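Local coordinates for leucine aminopeptidase A1, chloroplastic (Solanum lycopersicum, PDB 5D8N), which removes N-terminal amino acids, preferably leucine, from peptides as a magnesium-dependent homohexameric aminopeptidase, and also acts as a protein-folding chaperone, at residues Pro423-Ala436 with Lys494-Val506. The protein carries 1 engineered substitution. Sequence-based numbering, arbitrary orientation.
Sequences PSVAGAFTPNDDLA and KVQWLHLDVAGPV
Phe429 and His499 sit side by side at a hydrogen-bonded pair of two antiparallel strands, 426-429 and 496-501, in the central sheet of the M17 catalytic domain. The pair is closed by Phe429 N to His499 O and by a nearly straight return bond from His499 N to Phe429 O (2.8 Å, 175°). The rings point the same way, their planes 31° apart, and His499 CD2 comes to 3.6 Å from Phe429 CD1. At the next such pair the bare backbone of Gly427 lies beside the Phe429 ring, where a CB would be crowded by Phe429 CE1, and the ring edge lies near Asp501 CB. On the other face small alanines receive branched leucines, with Leu500 CD1 3.6 Å from Ala428 CB. Ala426 CB is a low bump between Leu500, Val502 and the ring of Pro505. Farther along, Leu435, from the start of helix 433-446, pushes CD2 against the Leu498 backbone N (3.5 Å) and CB. Where the strand pairing ends, side chains replace backbone partners. Thr430 OG1 donates to Trp497 O (2.6 Å) from above the carbonyl plane and accepts from Asn432 N in an ST turn, while Asn432 OD1 receives Trp497 N (3.0 Å) and a water shared with Val495 O. A valine at Thr430 would probably leave Trp497 O and Asn432 N without this common partner and free the turn to shift. Asp409 takes both His499 ND1 and Trp497 NE1, and Thr414 and Leu413 N hold Asp501; opposite the leucine-alanine face, these buried polar groups thus find partners within the fold.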
loop_
_atom_site.group_PDB
_atom_site.type_symbol
_atom_site.label_atom_id
_atom_site.label_comp_id
_atom_site.label_asym_id
_atom_site.label_seq_id
_atom_site.Cartn_x
_atom_site.Cartn_y
_atom_site.Cartn_z
ATOM N N PRO A 423 15.238 18.262 4.881
ATOM C CA PRO A 423 15.555 17.963 6.278
ATOM C C PRO A 423 16.172 19.104 7.091
ATOM O O PRO A 423 16.196 19.028 8.324
ATOM C CB PRO A 423 16.548 16.802 6.179
ATOM C CG PRO A 423 17.145 16.894 4.803
ATOM C CD PRO A 423 16.034 17.460 3.937
ATOM N N SER A 424 16.684 20.134 6.423
ATOM C CA SER A 424 17.599 21.061 7.046
ATOM C C SER A 424 17.060 22.479 7.243
ATOM O O SER A 424 17.718 23.293 7.895
ATOM C CB SER A 424 18.890 21.157 6.242
ATOM O OG SER A 424 19.479 19.899 6.028
ATOM N N VAL A 425 15.897 22.780 6.677
ATOM C CA VAL A 425 15.384 24.148 6.616
ATOM C C VAL A 425 13.968 24.199 7.192
ATOM O O VAL A 425 13.062 23.534 6.700
ATOM C CB VAL A 425 15.331 24.674 5.156
ATOM C CG1 VAL A 425 14.832 26.122 5.152
ATOM C CG2 VAL A 425 16.714 24.636 4.494
ATOM N N ALA A 426 13.784 24.969 8.253
ATOM C CA ALA A 426 12.485 25.067 8.894
ATOM C C ALA A 426 11.605 26.051 8.142
ATOM O O ALA A 426 12.095 26.982 7.502
ATOM C CB ALA A 426 12.643 25.493 10.348
ATOM N N GLY A 427 10.298 25.844 8.223
ATOM C CA GLY A 427 9.345 26.748 7.611
ATOM C C GLY A 427 8.786 27.723 8.635
ATOM O O GLY A 427 8.320 27.319 9.691
ATOM N N ALA A 428 8.728 28.992 8.248
ATOM C CA ALA A 428 8.245 30.066 9.095
ATOM C C ALA A 428 6.958 30.608 8.483
ATOM O O ALA A 428 6.911 30.972 7.299
ATOM C CB ALA A 428 9.293 31.180 9.179
ATOM N N PHE A 429 5.935 30.722 9.322
ATOM C CA PHE A 429 4.631 31.189 8.896
ATOM C C PHE A 429 4.164 32.310 9.807
ATOM O O PHE A 429 4.140 32.130 11.019
ATOM C CB PHE A 429 3.596 30.067 8.981
ATOM C CG PHE A 429 3.916 28.881 8.118
ATOM C CD1 PHE A 429 4.745 27.890 8.577
ATOM C CD2 PHE A 429 3.242 28.688 6.935
ATOM C CE1 PHE A 429 5.022 26.785 7.805
ATOM C CE2 PHE A 429 3.522 27.589 6.148
ATOM C CZ PHE A 429 4.436 26.647 6.574
ATOM N N THR A 430 3.836 33.460 9.220
ATOM C CA THR A 430 3.319 34.563 10.022
ATOM C C THR A 430 2.444 35.487 9.190
ATOM O O THR A 430 2.736 35.718 8.032
ATOM C CB THR A 430 4.471 35.378 10.657
ATOM O OG1 THR A 430 3.948 36.452 11.438
ATOM C CG2 THR A 430 5.381 35.953 9.597
ATOM N N PRO A 431 1.368 36.021 9.790
ATOM C CA PRO A 431 0.634 37.141 9.194
ATOM C C PRO A 431 1.408 38.453 9.248
ATOM O O PRO A 431 0.997 39.433 8.648
ATOM C CB PRO A 431 -0.633 37.251 10.053
ATOM C CG PRO A 431 -0.706 35.973 10.836
ATOM C CD PRO A 431 0.714 35.529 11.013
ATOM N N ASN A 432 2.488 38.513 10.020
ATOM C CA ASN A 432 3.079 39.784 10.390
ATOM C C ASN A 432 4.438 39.966 9.692
ATOM O O ASN A 432 5.429 39.292 10.025
ATOM C CB ASN A 432 3.191 39.844 11.931
ATOM C CG ASN A 432 1.862 39.553 12.651
ATOM O OD1 ASN A 432 1.650 38.481 13.245
ATOM N ND2 ASN A 432 0.988 40.569 12.706
ATOM N N ASP A 433 4.486 40.814 8.668
ATOM C CA ASP A 433 5.682 40.913 7.842
ATOM C C ASP A 433 6.904 41.360 8.652
ATOM O O ASP A 433 8.031 40.988 8.335
ATOM C CB ASP A 433 5.475 41.905 6.699
ATOM C CG ASP A 433 4.588 41.356 5.591
ATOM O OD1 ASP A 433 4.382 40.120 5.499
ATOM O OD2 ASP A 433 4.144 42.197 4.784
ATOM N N ASP A 434 6.687 42.284 9.584
ATOM C CA ASP A 434 7.754 42.772 10.444
ATOM C C ASP A 434 8.362 41.636 11.270
ATOM O O ASP A 434 9.575 41.610 11.466
ATOM C CB ASP A 434 7.274 43.884 11.388
ATOM C CG ASP A 434 8.420 44.527 12.168
ATOM O OD1 ASP A 434 9.289 45.132 11.509
ATOM O OD2 ASP A 434 8.508 44.387 13.415
ATOM N N LEU A 435 7.528 40.770 11.842
ATOM C CA LEU A 435 8.039 39.705 12.688
ATOM C C LEU A 435 8.774 38.696 11.828
ATOM O O LEU A 435 9.821 38.208 12.249
ATOM C CB LEU A 435 6.919 39.042 13.454
ATOM C CG LEU A 435 7.277 37.883 14.372
ATOM C CD1 LEU A 435 8.381 38.274 15.339
ATOM C CD2 LEU A 435 6.036 37.402 15.107
ATOM N N ALA A 436 8.319 38.490 10.589
ATOM C CA ALA A 436 9.045 37.624 9.675
ATOM C C ALA A 436 10.462 38.146 9.506
ATOM O O ALA A 436 11.442 37.389 9.553
ATOM C CB ALA A 436 8.365 37.537 8.319
ATOM N N LYS A 494 -4.408 40.995 17.686
ATOM C CA LYS A 494 -3.546 42.105 18.045
ATOM C C LYS A 494 -2.139 41.649 18.464
ATOM O O LYS A 494 -1.275 42.469 18.745
ATOM C CB LYS A 494 -4.199 42.953 19.146
ATOM C CG LYS A 494 -3.976 42.433 20.563
ATOM C CD LYS A 494 -5.273 42.428 21.380
ATOM C CE LYS A 494 -5.063 42.493 22.892
ATOM N NZ LYS A 494 -4.248 41.339 23.385
ATOM N N VAL A 495 -1.914 40.358 18.620
ATOM C CA VAL A 495 -0.576 39.910 19.004
ATOM C C VAL A 495 0.171 39.547 17.725
ATOM O O VAL A 495 -0.364 38.863 16.862
ATOM C CB VAL A 495 -0.696 38.718 19.965
ATOM C CG1 VAL A 495 0.669 38.170 20.318
ATOM C CG2 VAL A 495 -1.416 39.149 21.241
ATOM N N GLN A 496 1.428 39.943 17.601
ATOM C CA GLN A 496 2.228 39.461 16.472
ATOM C C GLN A 496 2.689 38.032 16.740
ATOM O O GLN A 496 3.042 37.688 17.862
ATOM C CB GLN A 496 3.462 40.328 16.267
ATOM C CG GLN A 496 3.170 41.788 15.982
ATOM C CD GLN A 496 4.412 42.520 15.514
ATOM O OE1 GLN A 496 5.497 41.964 15.460
ATOM N NE2 GLN A 496 4.275 43.801 15.280
ATOM N N TRP A 497 2.569 37.165 15.747
ATOM C CA TRP A 497 2.763 35.744 15.966
ATOM C C TRP A 497 3.374 35.100 14.737
ATOM O O TRP A 497 2.973 35.357 13.601
ATOM C CB TRP A 497 1.451 35.086 16.354
ATOM C CG TRP A 497 1.423 33.595 16.112
ATOM C CD1 TRP A 497 2.074 32.633 16.845
ATOM C CD2 TRP A 497 0.855 32.925 14.986
ATOM N NE1 TRP A 497 1.858 31.405 16.301
ATOM C CE2 TRP A 497 1.085 31.550 15.174
ATOM C CE3 TRP A 497 -0.007 33.325 13.968
ATOM C CZ2 TRP A 497 0.566 30.580 14.319
ATOM C CZ3 TRP A 497 -0.480 32.356 13.084
ATOM C CH2 TRP A 497 -0.204 31.008 13.278
ATOM N N LEU A 498 4.403 34.306 14.996
ATOM C CA LEU A 498 5.029 33.472 13.979
ATOM C C LEU A 498 5.151 32.018 14.427
ATOM O O LEU A 498 5.560 31.718 15.554
ATOM C CB LEU A 498 6.407 34.010 13.627
ATOM C CG LEU A 498 7.216 33.288 12.537
ATOM C CD1 LEU A 498 8.082 34.321 11.853
ATOM C CD2 LEU A 498 8.104 32.199 13.089
ATOM N N HIS A 499 4.892 31.134 13.477
ATOM C CA HIS A 499 4.918 29.689 13.701
ATOM C C HIS A 499 6.098 29.113 12.917
ATOM O O HIS A 499 6.224 29.345 11.710
ATOM C CB HIS A 499 3.608 29.064 13.207
ATOM C CG HIS A 499 3.699 27.604 12.914
ATOM N ND1 HIS A 499 3.957 26.671 13.886
ATOM C CD2 HIS A 499 3.428 26.902 11.788
ATOM C CE1 HIS A 499 3.908 25.459 13.365
ATOM N NE2 HIS A 499 3.583 25.573 12.092
ATOM N N LEU A 500 6.925 28.348 13.614
ATOM C CA LEU A 500 8.079 27.729 12.992
ATOM C C LEU A 500 7.942 26.209 13.011
ATOM O O LEU A 500 7.923 25.581 14.081
ATOM C CB LEU A 500 9.338 28.198 13.708
ATOM C CG LEU A 500 10.648 28.090 12.929
ATOM C CD1 LEU A 500 10.654 28.974 11.692
ATOM C CD2 LEU A 500 11.845 28.416 13.818
ATOM N N ASP A 501 7.739 25.637 11.824
ATOM C CA ASP A 501 7.597 24.185 11.651
ATOM C C ASP A 501 8.999 23.594 11.476
ATOM O O ASP A 501 9.615 23.658 10.397
ATOM C CB ASP A 501 6.688 23.877 10.449
ATOM C CG ASP A 501 6.159 22.430 10.428
ATOM O OD1 ASP A 501 6.690 21.571 11.161
ATOM O OD2 ASP A 501 5.179 22.151 9.676
ATOM N N VAL A 502 9.473 22.961 12.538
ATOM C CA VAL A 502 10.859 22.507 12.664
ATOM C C VAL A 502 10.979 20.977 12.613
ATOM O O VAL A 502 11.962 20.412 13.067
ATOM C CB VAL A 502 11.483 22.982 13.994
ATOM C CG1 VAL A 502 11.521 24.502 14.058
ATOM C CG2 VAL A 502 10.739 22.461 15.211
ATOM N N ALA A 503 10.002 20.310 12.018
ATOM C CA ALA A 503 10.050 18.867 11.858
ATOM C C ALA A 503 11.378 18.338 11.344
ATOM O O ALA A 503 11.819 17.280 11.793
ATOM C CB ALA A 503 8.922 18.381 10.961
ATOM N N GLY A 504 11.990 19.017 10.378
ATOM C CA GLY A 504 13.262 18.535 9.830
ATOM C C GLY A 504 14.429 18.803 10.751
ATOM O O GLY A 504 15.128 17.875 11.143
ATOM N N PRO A 505 14.778 20.084 10.958
ATOM C CA PRO A 505 16.147 20.291 11.441
ATOM C C PRO A 505 16.423 19.990 12.915
ATOM O O PRO A 505 17.594 20.038 13.322
ATOM C CB PRO A 505 16.429 21.761 11.127
ATOM C CG PRO A 505 15.111 22.391 10.861
ATOM C CD PRO A 505 14.182 21.312 10.406
ATOM N N VAL A 506 15.394 19.610 13.664
ATOM C CA VAL A 506 15.613 19.259 15.061
ATOM C C VAL A 506 16.370 17.942 15.238
ATOM O O VAL A 506 16.759 17.607 16.334
ATOM C CB VAL A 506 14.318 19.221 15.896
ATOM C CG1 VAL A 506 13.645 20.581 15.940
ATOM C CG2 VAL A 506 13.364 18.200 15.334
HETATM O O HOH W 1 -0.617 37.470 14.367
#